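PDB 3KFV: tight junction protein ZO-3 from Homo sapiens, which acts as a tight-junction scaffold of the MAGUK family, linking transmembrane proteins such as claudins and occludin to the actin cytoskeleton. Local coordinates for residues R212-V216 with Q217-I221. Sequence-based numbering, arbitrary orientation.
Sequences RLNYV and QYYPI
A Schellman motif ends helix 207-215 in the guanylate kinase-like domain, and L213 and N214 in its last turn meet Y218, Y219 and P220 as the chain turns back toward strand 221-227. The reversal hinges on Q217, whose positive phi (72°) is unusual for a residue with a side chain. The L213 carbonyl is the main anchor: Y218 N donates to L213 O at 3.0 Å, while Y219 N adds a weak bond to the same oxygen. Another weak bond runs from Q217 N to N214 O, so carbonyls left without a further helical turn still find donors. Leucine and proline suit the apolar side of the turn, where L213 CB packs on P220 CG at 3.6 Å. Proline has no N-H to offer here; its ring carbon CD, bonded to the nitrogen, lies beside the N214 side-chain oxygen OD1. With CG anti to its carbonyl carbon (chi1 -68°), Y219 swings its ring back over the helix end, and N214 O lies over one ring face, 3.2 Å from CE1. An alanine in place of Y219 would remove that ring and is likely to uncover the N214 carbonyl and lose the packing on R8 of strand 5-9. Y218 leans instead toward helix 188-196, touching L188 and V191, and its ring is met obliquely by V216, whose CG2 comes to 3.5 Å from Y218 CD2.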
loop_
_atom_site.group_PDB
_atom_site.type_symbol
_atom_site.label_atom_id
_atom_site.label_comp_id
_atom_site.label_asym_id
_atom_site.label_seq_id
_atom_site.Cartn_x
_atom_site.Cartn_y
_atom_site.Cartn_z
ATOM N N ARG A 212 -2.848 -6.349 -2.044
ATOM C CA ARG A 212 -3.122 -7.467 -1.151
ATOM C C ARG A 212 -2.691 -7.148 0.281
ATOM O O ARG A 212 -3.431 -7.407 1.232
ATOM C CB ARG A 212 -2.429 -8.744 -1.650
ATOM C CG ARG A 212 -3.090 -9.392 -2.865
ATOM C CD ARG A 212 -2.555 -10.798 -3.126
ATOM N NE ARG A 212 -1.142 -10.786 -3.497
ATOM C CZ ARG A 212 -0.688 -10.660 -4.743
ATOM N NH1 ARG A 212 -1.542 -10.540 -5.754
ATOM N NH2 ARG A 212 0.623 -10.653 -4.978
ATOM N N LEU A 213 -1.494 -6.586 0.436
ATOM C CA LEU A 213 -0.987 -6.244 1.764
ATOM C C LEU A 213 -1.837 -5.158 2.410
ATOM O O LEU A 213 -2.124 -5.207 3.611
ATOM C CB LEU A 213 0.478 -5.800 1.700
ATOM C CG LEU A 213 1.499 -6.900 1.407
ATOM C CD1 LEU A 213 2.803 -6.300 0.927
ATOM C CD2 LEU A 213 1.718 -7.780 2.631
ATOM N N ASN A 214 -2.231 -4.173 1.614
ATOM C CA ASN A 214 -3.157 -3.166 2.100
ATOM C C ASN A 214 -4.456 -3.817 2.558
ATOM O O ASN A 214 -5.042 -3.407 3.557
ATOM C CB ASN A 214 -3.443 -2.126 1.024
ATOM C CG ASN A 214 -2.327 -1.125 0.876
ATOM O OD1 ASN A 214 -1.506 -0.960 1.775
ATOM N ND2 ASN A 214 -2.291 -0.443 -0.257
ATOM N N TYR A 215 -4.892 -4.843 1.833
ATOM C CA TYR A 215 -6.179 -5.468 2.100
ATOM C C TYR A 215 -6.199 -6.251 3.410
ATOM O O TYR A 215 -7.163 -6.165 4.177
ATOM C CB TYR A 215 -6.601 -6.367 0.936
ATOM C CG TYR A 215 -8.043 -6.808 1.032
ATOM C CD1 TYR A 215 -9.072 -5.874 1.008
ATOM C CD2 TYR A 215 -8.376 -8.147 1.158
ATOM C CE1 TYR A 215 -10.391 -6.262 1.100
ATOM C CE2 TYR A 215 -9.698 -8.544 1.253
ATOM C CZ TYR A 215 -10.698 -7.596 1.222
ATOM O OH TYR A 215 -12.010 -7.975 1.321
ATOM N N VAL A 216 -5.142 -7.019 3.660
ATOM C CA VAL A 216 -5.028 -7.753 4.918
ATOM C C VAL A 216 -4.514 -6.850 6.035
ATOM O O VAL A 216 -4.259 -7.311 7.142
ATOM C CB VAL A 216 -4.113 -8.994 4.800
ATOM C CG1 VAL A 216 -4.654 -9.950 3.749
ATOM C CG2 VAL A 216 -2.683 -8.579 4.483
ATOM N N GLN A 217 -4.347 -5.568 5.730
ATOM C CA GLN A 217 -4.070 -4.561 6.753
ATOM C C GLN A 217 -2.658 -4.619 7.349
ATOM O O GLN A 217 -2.438 -4.263 8.507
ATOM C CB GLN A 217 -5.138 -4.610 7.845
ATOM C CG GLN A 217 -6.536 -4.369 7.300
ATOM C CD GLN A 217 -7.567 -4.166 8.388
ATOM O OE1 GLN A 217 -8.038 -3.045 8.600
ATOM N NE2 GLN A 217 -7.925 -5.246 9.088
ATOM N N TYR A 218 -1.709 -5.069 6.536
ATOM C CA TYR A 218 -0.297 -4.953 6.854
ATOM C C TYR A 218 0.170 -3.558 6.473
ATOM O O TYR A 218 1.203 -3.093 6.941
ATOM C CB TYR A 218 0.498 -6.002 6.087
ATOM C CG TYR A 218 0.592 -7.321 6.810
ATOM C CD1 TYR A 218 1.823 -7.898 7.076
ATOM C CD2 TYR A 218 -0.549 -7.976 7.250
ATOM C CE1 TYR A 218 1.917 -9.100 7.748
ATOM C CE2 TYR A 218 -0.468 -9.186 7.922
ATOM C CZ TYR A 218 0.771 -9.744 8.170
ATOM O OH TYR A 218 0.873 -10.946 8.841
ATOM N N TYR A 219 -0.613 -2.907 5.617
ATOM C CA TYR A 219 -0.390 -1.523 5.190
ATOM C C TYR A 219 1.072 -1.130 5.088
ATOM O O TYR A 219 1.578 -0.384 5.932
ATOM C CB TYR A 219 -1.129 -0.540 6.100
ATOM C CG TYR A 219 -2.627 -0.628 5.976
ATOM C CD1 TYR A 219 -3.269 -0.297 4.784
ATOM C CD2 TYR A 219 -3.402 -1.051 7.041
ATOM C CE1 TYR A 219 -4.635 -0.381 4.664
ATOM C CE2 TYR A 219 -4.775 -1.136 6.929
ATOM C CZ TYR A 219 -5.384 -0.800 5.740
ATOM O OH TYR A 219 -6.752 -0.888 5.646
ATOM N N PRO A 220 1.749 -1.603 4.032
ATOM C CA PRO A 220 3.178 -1.323 3.883
ATOM C C PRO A 220 3.393 0.175 3.839
ATOM O O PRO A 220 2.456 0.917 3.540
ATOM C CB PRO A 220 3.519 -1.911 2.508
ATOM C CG PRO A 220 2.345 -2.730 2.099
ATOM C CD PRO A 220 1.162 -2.188 2.817
ATOM N N ILE A 221 4.604 0.618 4.149
ATOM C CA ILE A 221 5.012 1.963 3.793
ATOM C C ILE A 221 5.549 1.855 2.370
ATOM O O ILE A 221 6.476 1.091 2.110
ATOM C CB ILE A 221 6.092 2.500 4.749
ATOM C CG1 ILE A 221 5.539 2.590 6.173
ATOM C CG2 ILE A 221 6.603 3.853 4.278
ATOM C CD1 ILE A 221 6.591 2.864 7.227
#